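PDB 3OTT: Two-component system sensor histidine kinase from Bacteroides thetaiotaomicron, which probably senses saccharides through this extracellular region, built of beta-propellers and a beta-sandwich, and passes the signal on as a histidine kinase in two-component-type transcriptional regulation. Local coordinates for residues B[30-36]-B[87-91]; B[637-643]-B[656-660]; B[38-43]-B[61-65]; B[289-293]-B[682-686]. All blocks are in the same frame, centred on the assembly; numbering follows the deposited sequence. Where two conformers were deposited one is given.

Contact 1 (B[30-36]-B[87-91]); sequences DSEGLIW and YNYRA. With TBR (hexatantalum dodecabromide), chain D.
Residues 30-33 form a type I turn closed by G33 N to D30 O (2.9 Å), with D30 N to L34 O (3.2 Å) beyond it, leading into a strand at 35-36; 87-91 leaves a strand at 88 for helix-like angles over 89-91. With the CA atoms of D30 and Y89 9.0 Å apart, side chains make the contact. D30 is chi1 p: OD1 takes L34 N (3.1 Å) and E32 N (3.2 Å, an Asx turn), and OD2 takes W36 NE1 at 2.6 Å. This fixes the indole of W36 (chi1 m, chi2 86°), whose CZ3 meets Y87 CE2 and whose CZ2 meets CB of Y89 (chi1 p), both at 3.7 Å, in an oblique aromatic cluster. A water joins Y89 OH (2.5 Å), S31 OG (3.0 Å) and E32 OE2 (2.7 Å). R90 (chi1 m, chi2 and chi3 t) forms a salt bridge from NH2 to E32 OE2 (3.5 Å), itself hydrogen-bonded to Y661 OH; N73 binds both S31 OG and R90 NE. S31 O lies 3.3 Å from BR8 of the bound hexatantalum dodecabromide. This propeller-repeat turn joins the blade of strand 35-39 to that of 84-88, W36 touching L43 of strand 42-46 and L76 of strand 75-79.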
loop_
_atom_site.group_PDB
_atom_site.type_symbol
_atom_site.label_atom_id
_atom_site.label_comp_id
_atom_site.label_asym_id
_atom_site.label_seq_id
_atom_site.Cartn_x
_atom_site.Cartn_y
_atom_site.Cartn_z
ATOM N N ASP B 30 -13.362 9.966 -13.870
ATOM C CA ASP B 30 -11.991 9.717 -14.346
ATOM C C ASP B 30 -10.975 9.991 -13.235
ATOM O O ASP B 30 -11.343 10.494 -12.164
ATOM C CB ASP B 30 -11.662 10.465 -15.654
ATOM C CG ASP B 30 -11.890 12.029 -15.565
ATOM O OD1 ASP B 30 -11.320 12.699 -14.679
ATOM O OD2 ASP B 30 -12.545 12.607 -16.467
ATOM N N SER B 31 -9.699 9.673 -13.487
ATOM C CA SER B 31 -8.693 9.641 -12.401
ATOM C C SER B 31 -8.312 11.056 -11.978
ATOM O O SER B 31 -7.517 11.222 -11.088
ATOM C CB SER B 31 -7.419 8.889 -12.839
ATOM O OG SER B 31 -7.011 9.386 -14.118
ATOM N N GLU B 32 -8.866 12.049 -12.655
ATOM C CA GLU B 32 -8.604 13.467 -12.325
ATOM C C GLU B 32 -9.890 14.100 -11.780
ATOM O O GLU B 32 -9.967 15.279 -11.595
ATOM C CB GLU B 32 -7.999 14.213 -13.553
ATOM C CG GLU B 32 -6.580 13.647 -13.934
ATOM C CD GLU B 32 -6.118 13.884 -15.403
ATOM O OE1 GLU B 32 -5.067 14.572 -15.596
ATOM O OE2 GLU B 32 -6.764 13.342 -16.350
ATOM N N GLY B 33 -10.899 13.275 -11.483
ATOM C CA GLY B 33 -12.098 13.757 -10.761
ATOM C C GLY B 33 -13.289 14.287 -11.551
ATOM O O GLY B 33 -14.300 14.629 -10.955
ATOM N N LEU B 34 -13.251 14.312 -12.875
ATOM C CA LEU B 34 -14.457 14.762 -13.620
ATOM C C LEU B 34 -15.568 13.700 -13.670
ATOM O O LEU B 34 -15.322 12.525 -13.973
ATOM C CB LEU B 34 -14.097 15.131 -15.072
ATOM C CG LEU B 34 -14.689 16.384 -15.806
ATOM C CD1 LEU B 34 -14.330 16.442 -17.352
ATOM C CD2 LEU B 34 -16.108 16.437 -15.793
ATOM N N ILE B 35 -16.805 14.111 -13.435
ATOM C CA ILE B 35 -17.936 13.198 -13.564
ATOM C C ILE B 35 -18.483 13.097 -14.987
ATOM O O ILE B 35 -18.750 14.115 -15.633
ATOM C CB ILE B 35 -19.036 13.671 -12.641
ATOM C CG1 ILE B 35 -18.520 13.602 -11.194
ATOM C CG2 ILE B 35 -20.272 12.859 -12.867
ATOM C CD1 ILE B 35 -18.490 12.210 -10.654
ATOM N N TRP B 36 -18.669 11.872 -15.443
ATOM C CA TRP B 36 -19.258 11.538 -16.722
ATOM C C TRP B 36 -20.578 10.818 -16.487
ATOM O O TRP B 36 -20.691 10.011 -15.550
ATOM C CB TRP B 36 -18.311 10.613 -17.515
ATOM C CG TRP B 36 -16.974 11.274 -17.786
ATOM C CD1 TRP B 36 -15.865 11.281 -16.947
ATOM C CD2 TRP B 36 -16.592 12.006 -18.940
ATOM N NE1 TRP B 36 -14.850 11.974 -17.511
ATOM C CE2 TRP B 36 -15.258 12.423 -18.747
ATOM C CE3 TRP B 36 -17.230 12.331 -20.142
ATOM C CZ2 TRP B 36 -14.573 13.185 -19.689
ATOM C CZ3 TRP B 36 -16.545 13.083 -21.086
ATOM C CH2 TRP B 36 -15.236 13.519 -20.841
ATOM N N TYR B 87 -15.121 5.809 -26.121
ATOM C CA TYR B 87 -14.850 7.224 -26.194
ATOM C C TYR B 87 -13.489 7.530 -25.578
ATOM O O TYR B 87 -13.220 7.211 -24.409
ATOM C CB TYR B 87 -16.001 8.028 -25.522
ATOM C CG TYR B 87 -15.781 9.530 -25.480
ATOM C CD1 TYR B 87 -15.875 10.325 -26.659
ATOM C CD2 TYR B 87 -15.504 10.161 -24.296
ATOM C CE1 TYR B 87 -15.662 11.716 -26.625
ATOM C CE2 TYR B 87 -15.319 11.571 -24.230
ATOM C CZ TYR B 87 -15.396 12.316 -25.395
ATOM O OH TYR B 87 -15.212 13.659 -25.310
ATOM N N ASN B 88 -12.605 8.107 -26.372
ATOM C CA ASN B 88 -11.311 8.557 -25.821
ATOM C C ASN B 88 -11.493 9.928 -25.185
ATOM O O ASN B 88 -11.597 10.895 -25.872
ATOM C CB ASN B 88 -10.199 8.543 -26.898
ATOM C CG ASN B 88 -8.824 8.930 -26.345
ATOM O OD1 ASN B 88 -8.726 9.589 -25.319
ATOM N ND2 ASN B 88 -7.748 8.518 -27.046
ATOM N N TYR B 89 -11.539 10.005 -23.868
ATOM C CA TYR B 89 -11.872 11.258 -23.246
ATOM C C TYR B 89 -10.682 12.247 -23.203
ATOM O O TYR B 89 -10.876 13.464 -23.000
ATOM C CB TYR B 89 -12.472 11.001 -21.857
ATOM C CG TYR B 89 -11.478 10.576 -20.766
ATOM C CD1 TYR B 89 -10.678 11.507 -20.102
ATOM C CD2 TYR B 89 -11.347 9.232 -20.416
ATOM C CE1 TYR B 89 -9.802 11.112 -19.069
ATOM C CE2 TYR B 89 -10.459 8.815 -19.389
ATOM C CZ TYR B 89 -9.687 9.740 -18.754
ATOM O OH TYR B 89 -8.854 9.303 -17.771
ATOM N N ARG B 90 -9.464 11.755 -23.417
ATOM C CA ARG B 90 -8.320 12.666 -23.445
ATOM C C ARG B 90 -8.239 13.292 -24.827
ATOM O O ARG B 90 -8.008 14.480 -24.960
ATOM C CB ARG B 90 -6.970 11.984 -23.135
ATOM C CG ARG B 90 -6.859 11.586 -21.699
ATOM C CD ARG B 90 -5.542 10.849 -21.429
ATOM N NE ARG B 90 -5.646 10.304 -20.066
ATOM C CZ ARG B 90 -5.294 10.962 -18.971
ATOM N NH1 ARG B 90 -4.751 12.192 -19.082
ATOM N NH2 ARG B 90 -5.440 10.382 -17.782
ATOM N N ALA B 91 -8.412 12.496 -25.855
ATOM C CA ALA B 91 -8.374 13.063 -27.197
ATOM C C ALA B 91 -9.716 13.714 -27.580
ATOM O O ALA B 91 -9.767 14.531 -28.479
ATOM C CB ALA B 91 -7.942 11.992 -28.256
HETATM TA TA1 TBR D . -8.570 12.499 -3.981
HETATM TA TA2 TBR D . -9.979 14.297 -5.499
HETATM TA TA3 TBR D . -7.736 15.186 -3.973
HETATM TA TA4 TBR D . -7.645 15.090 -6.797
HETATM TA TA5 TBR D . -6.221 13.243 -5.252
HETATM TA TA6 TBR D . -8.450 12.388 -6.681
HETATM BR BR1 TBR D . -11.112 12.861 -3.571
HETATM BR BR2 TBR D . -8.133 13.777 -1.754
HETATM BR BR3 TBR D . -6.314 11.393 -3.415
HETATM BR BR4 TBR D . -8.887 10.262 -5.242
HETATM BR BR5 TBR D . -10.124 16.255 -3.807
HETATM BR BR6 TBR D . -5.204 14.906 -3.487
HETATM BR BR7 TBR D . -5.081 14.665 -7.110
HETATM BR BR8 TBR D . -7.918 13.631 -8.922
HETATM BR BR9 TBR D . -9.961 16.151 -7.338
HETATM BR BRA TBR D . -6.995 17.237 -5.430
HETATM BR BRB TBR D . -6.101 11.310 -6.988
HETATM BR BRC TBR D . -10.998 12.651 -7.184
HETATM O O HOH W 1 -8.323 11.149 -16.143
#

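Contact 2 (B[637-643]-B[656-660]); sequences LLTALYI and VPNIR
In the beta-sandwich of the Y_Y_Y domain, the connection 656-660, which leads from one sheet to the other, runs back along strand 637-643, extended from V656 and entering a 3-10 turn at I659-R660. The end-to-end directions are 158° apart, nearly antiparallel, and the CA atoms of L638 and R660 come within 5.1 Å. Apolar packing dominates. I659 (chi1 t, chi2 p) points at the strand, its CG1 lying 4.0 Å from L638 CB and 4.2 Å from L641 CB, and its CG2 3.7 Å from A640 N; it also touches L742 of the second sheet. V656 extends the row, with CG1 4.2 Å from L641 CD2 and CG2 4.0 Å from I643 CD1. No hydrogen bond links the segments, although R660 CA makes a CA-H...O contact of 3.3 Å to L638 O. Among polar groups, N658 OD1 accepts from R660 N at 3.2 Å, an Asx turn that starts the 3-10 segment. R660 is extended, chi1 to chi4 all t, and reaches D30 in a salt bridge, while its NE lies 3.6 Å from L637 CD2.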
loop_
_atom_site.group_PDB
_atom_site.type_symbol
_atom_site.label_atom_id
_atom_site.label_comp_id
_atom_site.label_asym_id
_atom_site.label_seq_id
_atom_site.Cartn_x
_atom_site.Cartn_y
_atom_site.Cartn_z
ATOM N N LEU B 637 -9.330 23.434 -13.730
ATOM C CA LEU B 637 -9.337 22.872 -15.068
ATOM C C LEU B 637 -10.143 23.764 -16.001
ATOM O O LEU B 637 -11.082 24.456 -15.604
ATOM C CB LEU B 637 -10.123 21.567 -15.112
ATOM C CG LEU B 637 -9.759 20.235 -14.446
ATOM C CD1 LEU B 637 -9.737 20.318 -12.922
ATOM C CD2 LEU B 637 -10.822 19.192 -14.879
ATOM N N LEU B 638 -9.818 23.678 -17.268
ATOM C CA LEU B 638 -10.592 24.350 -18.272
ATOM C C LEU B 638 -11.454 23.286 -18.900
ATOM O O LEU B 638 -10.969 22.227 -19.244
ATOM C CB LEU B 638 -9.616 24.960 -19.283
ATOM C CG LEU B 638 -9.299 26.460 -19.243
ATOM C CD1 LEU B 638 -9.462 27.053 -17.905
ATOM C CD2 LEU B 638 -7.896 26.691 -19.822
ATOM N N THR B 639 -12.736 23.549 -19.045
ATOM C CA THR B 639 -13.658 22.465 -19.401
ATOM C C THR B 639 -14.404 22.764 -20.682
ATOM O O THR B 639 -15.143 21.895 -21.210
ATOM C CB THR B 639 -14.657 22.158 -18.226
ATOM O OG1 THR B 639 -15.319 23.356 -17.842
ATOM C CG2 THR B 639 -13.895 21.732 -16.975
ATOM N N ALA B 640 -14.231 23.986 -21.205
ATOM C CA ALA B 640 -14.833 24.319 -22.513
ATOM C C ALA B 640 -14.171 25.492 -23.222
ATOM O O ALA B 640 -13.816 26.480 -22.620
ATOM C CB ALA B 640 -16.309 24.589 -22.348
ATOM N N LEU B 641 -14.050 25.382 -24.542
ATOM C CA LEU B 641 -13.571 26.487 -25.343
ATOM C C LEU B 641 -14.669 26.888 -26.340
ATOM O O LEU B 641 -15.194 26.037 -27.042
ATOM C CB LEU B 641 -12.308 26.067 -26.113
ATOM C CG LEU B 641 -11.741 27.069 -27.148
ATOM C CD1 LEU B 641 -11.254 28.329 -26.471
ATOM C CD2 LEU B 641 -10.612 26.457 -27.908
ATOM N N TYR B 642 -15.019 28.176 -26.382
ATOM C CA TYR B 642 -15.919 28.719 -27.384
ATOM C C TYR B 642 -15.178 29.682 -28.297
ATOM O O TYR B 642 -14.315 30.481 -27.846
ATOM C CB TYR B 642 -17.059 29.492 -26.728
ATOM C CG TYR B 642 -17.988 28.692 -25.838
ATOM C CD1 TYR B 642 -17.566 28.295 -24.573
ATOM C CD2 TYR B 642 -19.280 28.368 -26.246
ATOM C CE1 TYR B 642 -18.399 27.559 -23.726
ATOM C CE2 TYR B 642 -20.174 27.631 -25.381
ATOM C CZ TYR B 642 -19.683 27.243 -24.121
ATOM O OH TYR B 642 -20.405 26.536 -23.221
ATOM N N ILE B 643 -15.518 29.601 -29.579
ATOM C CA ILE B 643 -15.051 30.540 -30.580
ATOM C C ILE B 643 -16.315 31.107 -31.218
ATOM O O ILE B 643 -17.226 30.349 -31.610
ATOM C CB ILE B 643 -14.189 29.842 -31.642
ATOM C CG1 ILE B 643 -12.863 29.397 -31.028
ATOM C CG2 ILE B 643 -14.022 30.751 -32.908
ATOM C CD1 ILE B 643 -12.240 28.227 -31.723
ATOM N N VAL B 656 -8.763 22.291 -33.479
ATOM C CA VAL B 656 -8.875 22.696 -32.104
ATOM C C VAL B 656 -8.510 21.528 -31.201
ATOM O O VAL B 656 -8.903 20.422 -31.483
ATOM C CB VAL B 656 -10.297 23.277 -31.830
ATOM C CG1 VAL B 656 -10.679 23.083 -30.448
ATOM C CG2 VAL B 656 -10.297 24.732 -32.117
ATOM N N PRO B 657 -7.736 21.765 -30.127
ATOM C CA PRO B 657 -7.373 20.594 -29.293
ATOM C C PRO B 657 -8.358 20.457 -28.107
ATOM O O PRO B 657 -9.324 21.226 -28.022
ATOM C CB PRO B 657 -5.944 20.930 -28.825
ATOM C CG PRO B 657 -6.013 22.473 -28.655
ATOM C CD PRO B 657 -7.011 22.986 -29.729
ATOM N N ASN B 658 -8.167 19.414 -27.281
ATOM C CA ASN B 658 -8.915 19.271 -26.034
ATOM C C ASN B 658 -8.369 20.229 -25.032
ATOM O O ASN B 658 -7.251 20.044 -24.499
ATOM C CB ASN B 658 -8.892 17.851 -25.459
ATOM C CG ASN B 658 -10.033 17.643 -24.389
ATOM O OD1 ASN B 658 -10.551 18.608 -23.828
ATOM N ND2 ASN B 658 -10.420 16.421 -24.157
ATOM N N ILE B 659 -9.199 21.237 -24.750
ATOM C CA ILE B 659 -8.854 22.374 -23.910
ATOM C C ILE B 659 -8.433 21.919 -22.510
ATOM O O ILE B 659 -7.590 22.554 -21.881
ATOM C CB ILE B 659 -10.018 23.406 -23.862
ATOM C CG1 ILE B 659 -9.561 24.748 -23.280
ATOM C CG2 ILE B 659 -11.248 22.886 -23.032
ATOM C CD1 ILE B 659 -8.508 25.447 -24.100
ATOM N N ARG B 660 -8.994 20.807 -22.024
ATOM C CA ARG B 660 -8.650 20.337 -20.689
ATOM C C ARG B 660 -7.189 19.879 -20.571
ATOM O O ARG B 660 -6.636 19.936 -19.494
ATOM C CB ARG B 660 -9.617 19.231 -20.293
ATOM C CG ARG B 660 -9.477 18.675 -18.833
ATOM C CD ARG B 660 -10.238 17.336 -18.711
ATOM N NE ARG B 660 -10.046 16.758 -17.383
ATOM C CZ ARG B 660 -10.624 15.647 -16.930
ATOM N NH1 ARG B 660 -11.453 14.951 -17.690
ATOM N NH2 ARG B 660 -10.373 15.256 -15.700
#

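Contact 3 (B[38-43]-B[61-65]); sequences GSNKGL and NNTRI
G38, the last but one residue of strand 35-39, has its CA 3.8 Å from I65 CB; a side chain here would collide with I65 CG2, and the two CA atoms are 5.2 Å apart. At S39 the chain begins a type I turn to G42. S39 O accepts I65 N at 3.2 Å, while its OG (chi1 p) receives K41 N at 3.2 Å, an ST turn, and donates to G42 O at 2.7 Å. The CA atoms come nearest at N40 and R64, 4.1 Å apart; N40 CB lies over one face of the R64 guanidinium, 4.0 Å from CZ, and N40 OD1 is held by S22 and V23. The turn is the hairpin between the second and third strands of a four-stranded propeller blade, and 61-65, lacking regular structure, passes along it on the way to strand 67-71 of the next blade. K41 O accepts N62 ND2 at 2.9 Å, with N62 chi1 t, and a CA-H...O contact from N62 CA at 3.2 Å. G42, at phi/psi 138/-164, takes angles that call for glycine, and a CB would also strike N61 O. L43 N donates to a water (2.8 Å) that in turn donates to N61 O (2.8 Å).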
loop_
_atom_site.group_PDB
_atom_site.type_symbol
_atom_site.label_atom_id
_atom_site.label_comp_id
_atom_site.label_asym_id
_atom_site.label_seq_id
_atom_site.Cartn_x
_atom_site.Cartn_y
_atom_site.Cartn_z
ATOM N N GLY B 38 -23.869 8.687 -18.365
ATOM C CA GLY B 38 -24.515 8.035 -19.489
ATOM C C GLY B 38 -26.011 8.329 -19.436
ATOM O O GLY B 38 -26.649 8.201 -18.391
ATOM N N SER B 39 -26.592 8.768 -20.532
ATOM C CA SER B 39 -27.990 9.125 -20.512
ATOM C C SER B 39 -28.697 8.394 -21.661
ATOM O O SER B 39 -28.014 7.749 -22.478
ATOM C CB SER B 39 -28.141 10.620 -20.742
ATOM O OG SER B 39 -27.918 10.898 -22.131
ATOM N N ASN B 40 -30.027 8.556 -21.758
ATOM C CA ASN B 40 -30.811 7.907 -22.821
ATOM C C ASN B 40 -30.462 8.384 -24.227
ATOM O O ASN B 40 -30.908 7.787 -25.189
ATOM C CB ASN B 40 -32.352 8.033 -22.574
ATOM C CG ASN B 40 -32.859 9.515 -22.407
ATOM O OD1 ASN B 40 -32.268 10.350 -21.693
ATOM N ND2 ASN B 40 -33.998 9.808 -23.041
ATOM N N LYS B 41 -29.726 9.490 -24.338
ATOM C CA LYS B 41 -29.354 10.120 -25.627
ATOM C C LYS B 41 -27.835 10.119 -25.862
ATOM O O LYS B 41 -27.379 10.538 -26.905
ATOM C CB LYS B 41 -29.794 11.602 -25.663
ATOM C CG LYS B 41 -31.334 11.871 -25.688
ATOM C CD LYS B 41 -32.014 11.274 -26.907
ATOM C CE LYS B 41 -33.487 10.929 -26.658
ATOM N NZ LYS B 41 -34.420 12.090 -26.910
ATOM N N GLY B 42 -27.037 9.706 -24.890
ATOM C CA GLY B 42 -25.608 9.616 -25.112
ATOM C C GLY B 42 -24.850 10.128 -23.931
ATOM O O GLY B 42 -25.414 10.326 -22.848
ATOM N N LEU B 43 -23.580 10.399 -24.142
ATOM C CA LEU B 43 -22.665 10.622 -23.042
ATOM C C LEU B 43 -22.590 12.118 -22.706
ATOM O O LEU B 43 -22.509 12.918 -23.624
ATOM C CB LEU B 43 -21.287 10.079 -23.457
ATOM C CG LEU B 43 -20.089 10.486 -22.565
ATOM C CD1 LEU B 43 -20.183 9.712 -21.238
ATOM C CD2 LEU B 43 -18.717 10.287 -23.225
ATOM N N ASN B 61 -23.277 7.993 -32.013
ATOM C CA ASN B 61 -23.000 8.320 -30.573
ATOM C C ASN B 61 -24.173 8.915 -29.768
ATOM O O ASN B 61 -24.081 9.044 -28.561
ATOM C CB ASN B 61 -21.791 9.262 -30.426
ATOM C CG ASN B 61 -21.890 10.442 -31.325
ATOM O OD1 ASN B 61 -22.890 11.184 -31.324
ATOM N ND2 ASN B 61 -20.891 10.595 -32.170
ATOM N N ASN B 62 -25.228 9.313 -30.480
ATOM C CA ASN B 62 -26.480 9.836 -29.939
ATOM C C ASN B 62 -27.366 8.624 -29.676
ATOM O O ASN B 62 -28.230 8.316 -30.479
ATOM C CB ASN B 62 -27.135 10.684 -31.024
ATOM C CG ASN B 62 -28.425 11.405 -30.579
ATOM O OD1 ASN B 62 -29.158 11.886 -31.442
ATOM N ND2 ASN B 62 -28.673 11.542 -29.260
ATOM N N THR B 63 -27.122 7.913 -28.575
ATOM C CA THR B 63 -27.746 6.627 -28.368
ATOM C C THR B 63 -27.782 6.367 -26.889
ATOM O O THR B 63 -27.088 7.032 -26.116
ATOM C CB THR B 63 -26.995 5.503 -29.158
ATOM O OG1 THR B 63 -27.755 4.307 -29.164
ATOM C CG2 THR B 63 -25.566 5.221 -28.619
ATOM N N ARG B 64 -28.607 5.437 -26.455
ATOM C CA ARG B 64 -28.754 5.208 -25.034
ATOM C C ARG B 64 -27.554 4.424 -24.496
ATOM O O ARG B 64 -27.119 3.448 -25.096
ATOM C CB ARG B 64 -30.086 4.506 -24.723
ATOM C CG ARG B 64 -30.290 4.142 -23.248
ATOM C CD ARG B 64 -31.656 3.451 -22.967
ATOM N NE ARG B 64 -32.280 3.975 -21.747
ATOM C CZ ARG B 64 -33.569 4.326 -21.649
ATOM N NH1 ARG B 64 -34.432 4.156 -22.674
ATOM N NH2 ARG B 64 -34.007 4.821 -20.514
ATOM N N ILE B 65 -27.051 4.850 -23.344
ATOM C CA ILE B 65 -25.951 4.208 -22.691
ATOM C C ILE B 65 -26.498 3.387 -21.510
ATOM O O ILE B 65 -27.278 3.904 -20.711
ATOM C CB ILE B 65 -25.004 5.274 -22.089
ATOM C CG1 ILE B 65 -24.656 6.372 -23.113
ATOM C CG2 ILE B 65 -23.696 4.643 -21.486
ATOM C CD1 ILE B 65 -23.891 5.864 -24.290
HETATM O O HOH W 2 -22.336 9.312 -26.451
#

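Contact 4 (B[289-293]-B[682-686]); sequences EHNIW and PYSLD
Residues 289-293 bend at E289-H290 (H290 phi 71°), then straighten into a strand at I292-W293; P682-L685 is a type I beta turn closed by L685 N to P682 O at 3.2 Å. The backbones come nearest at N291 and S684, CA atoms 6.8 Å apart, and side chains span the gap. S684 (chi1 m) OG donates to E289 OE1 at 2.6 Å and accepts N291 ND2 at 2.8 Å, and N291 ND2 also reaches E289 OE1 through a weak bond of 3.4 Å. Y683, chi1 m, presents a ring face to the edge of W293 (chi1 m, chi2 79°) in an edge-to-face pair, centroids 5.3 Å apart and planes at 83°, with W293 CH2 3.6 Å from Y683 CD1. D287 holds W293 NE1, and Y683 OH bonds to Y46 and I35 in another blade. E289 belongs to the pocket of the bound hexatantalum dodecabromide. The contact is an interdomain junction: a Y_Y_Y sandwich loop docks on the turn before a propeller-blade strand and on that strand's W293.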
loop_
_atom_site.group_PDB
_atom_site.type_symbol
_atom_site.label_atom_id
_atom_site.label_comp_id
_atom_site.label_asym_id
_atom_site.label_seq_id
_atom_site.Cartn_x
_atom_site.Cartn_y
_atom_site.Cartn_z
ATOM N N GLU B 289 -15.196 11.499 -3.290
ATOM C CA GLU B 289 -15.387 12.349 -2.121
ATOM C C GLU B 289 -16.582 11.884 -1.306
ATOM O O GLU B 289 -17.023 12.622 -0.417
ATOM C CB GLU B 289 -15.639 13.775 -2.549
ATOM C CG GLU B 289 -14.405 14.541 -2.872
ATOM C CD GLU B 289 -14.704 15.940 -3.500
ATOM O OE1 GLU B 289 -15.770 16.141 -4.160
ATOM O OE2 GLU B 289 -13.853 16.834 -3.324
ATOM N N HIS B 290 -17.132 10.718 -1.668
ATOM C CA HIS B 290 -18.267 10.105 -1.026
ATOM C C HIS B 290 -19.590 10.841 -1.282
ATOM O O HIS B 290 -20.601 10.560 -0.596
ATOM C CB HIS B 290 -18.053 9.998 0.511
ATOM C CG HIS B 290 -16.714 9.447 0.899
ATOM N ND1 HIS B 290 -16.321 8.163 0.582
ATOM C CD2 HIS B 290 -15.672 10.009 1.567
ATOM C CE1 HIS B 290 -15.094 7.952 1.025
ATOM N NE2 HIS B 290 -14.679 9.053 1.631
ATOM N N ASN B 291 -19.611 11.791 -2.206
ATOM C CA ASN B 291 -20.924 12.329 -2.621
ATOM C C ASN B 291 -21.658 11.165 -3.289
ATOM O O ASN B 291 -21.021 10.358 -3.963
ATOM C CB ASN B 291 -20.776 13.479 -3.626
ATOM C CG ASN B 291 -19.925 14.609 -3.095
ATOM O OD1 ASN B 291 -20.132 15.076 -1.982
ATOM N ND2 ASN B 291 -18.935 15.017 -3.865
ATOM N N ILE B 292 -22.972 11.095 -3.123
ATOM C CA ILE B 292 -23.836 10.088 -3.755
ATOM C C ILE B 292 -24.568 10.718 -4.940
ATOM O O ILE B 292 -25.325 11.666 -4.767
ATOM C CB ILE B 292 -24.918 9.714 -2.765
ATOM C CG1 ILE B 292 -24.292 9.147 -1.473
ATOM C CG2 ILE B 292 -25.938 8.784 -3.367
ATOM C CD1 ILE B 292 -23.228 8.035 -1.693
ATOM N N TRP B 293 -24.402 10.122 -6.111
ATOM C CA TRP B 293 -25.010 10.554 -7.338
ATOM C C TRP B 293 -26.145 9.570 -7.605
ATOM O O TRP B 293 -25.903 8.373 -7.648
ATOM C CB TRP B 293 -23.951 10.500 -8.512
ATOM C CG TRP B 293 -22.802 11.453 -8.263
ATOM C CD1 TRP B 293 -21.729 11.272 -7.433
ATOM C CD2 TRP B 293 -22.696 12.797 -8.769
ATOM N NE1 TRP B 293 -20.950 12.398 -7.407
ATOM C CE2 TRP B 293 -21.526 13.353 -8.220
ATOM C CE3 TRP B 293 -23.471 13.562 -9.652
ATOM C CZ2 TRP B 293 -21.081 14.641 -8.562
ATOM C CZ3 TRP B 293 -23.067 14.857 -9.964
ATOM C CH2 TRP B 293 -21.870 15.379 -9.439
ATOM N N PRO B 682 -16.316 21.659 -7.958
ATOM C CA PRO B 682 -16.833 21.884 -6.612
ATOM C C PRO B 682 -18.107 21.019 -6.257
ATOM O O PRO B 682 -19.043 21.480 -5.616
ATOM C CB PRO B 682 -17.148 23.374 -6.629
ATOM C CG PRO B 682 -17.614 23.636 -8.062
ATOM C CD PRO B 682 -16.774 22.682 -8.923
ATOM N N TYR B 683 -18.095 19.746 -6.618
ATOM C CA TYR B 683 -19.165 18.828 -6.235
ATOM C C TYR B 683 -19.566 18.895 -4.764
ATOM O O TYR B 683 -20.761 18.877 -4.447
ATOM C CB TYR B 683 -18.768 17.398 -6.572
ATOM C CG TYR B 683 -18.362 17.232 -8.020
ATOM C CD1 TYR B 683 -19.138 17.765 -9.062
ATOM C CD2 TYR B 683 -17.176 16.586 -8.348
ATOM C CE1 TYR B 683 -18.740 17.652 -10.402
ATOM C CE2 TYR B 683 -16.759 16.467 -9.662
ATOM C CZ TYR B 683 -17.566 16.987 -10.698
ATOM O OH TYR B 683 -17.135 16.810 -12.005
ATOM N N SER B 684 -18.588 18.943 -3.861
ATOM C CA SER B 684 -18.892 18.835 -2.445
ATOM C C SER B 684 -19.268 20.142 -1.745
ATOM O O SER B 684 -19.421 20.152 -0.535
ATOM C CB SER B 684 -17.741 18.149 -1.724
ATOM O OG SER B 684 -17.443 16.895 -2.340
ATOM N N LEU B 685 -19.487 21.220 -2.486
ATOM C CA LEU B 685 -19.507 22.561 -1.881
ATOM C C LEU B 685 -20.899 23.156 -1.800
ATOM O O LEU B 685 -21.632 23.131 -2.765
ATOM C CB LEU B 685 -18.629 23.505 -2.716
ATOM C CG LEU B 685 -17.113 23.309 -2.682
ATOM C CD1 LEU B 685 -16.335 24.464 -3.370
ATOM C CD2 LEU B 685 -16.722 23.201 -1.229
ATOM N N ASP B 686 -21.283 23.695 -0.652
ATOM C CA ASP B 686 -22.472 24.540 -0.631
ATOM C C ASP B 686 -22.166 25.793 -1.472
ATOM O O ASP B 686 -22.705 25.945 -2.576
ATOM C CB ASP B 686 -22.893 24.837 0.825
ATOM C CG ASP B 686 -23.542 23.594 1.520
ATOM O OD1 ASP B 686 -23.791 22.556 0.833
ATOM O OD2 ASP B 686 -23.812 23.652 2.740
#

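Overall arrangement
Contacts 1 and 3 share strand 35-39 of one propeller blade; their centres are 16 Å apart, and L43 CD2 of contact 3 packs 3.4 Å from Y87 CD2 of contact 1. Contact 4 joins the sandwich to the propeller, whereas contact 2 lies within the sandwich and reaches the propeller through R660 and N658. These two do not touch (nearest atoms about 7 Å apart), but each meets contact 1: R660 NH1 forms a salt bridge to D30 OD2 at 2.9 Å, and Y683 OH lies 3.1 Å from I35 N, probably hydrogen-bonded. The hexatantalum dodecabromide cluster lies beside S31, E32 and G33 of contact 1 and E289 of contact 4, with the L637 side chain of contact 2 about 7 Å away.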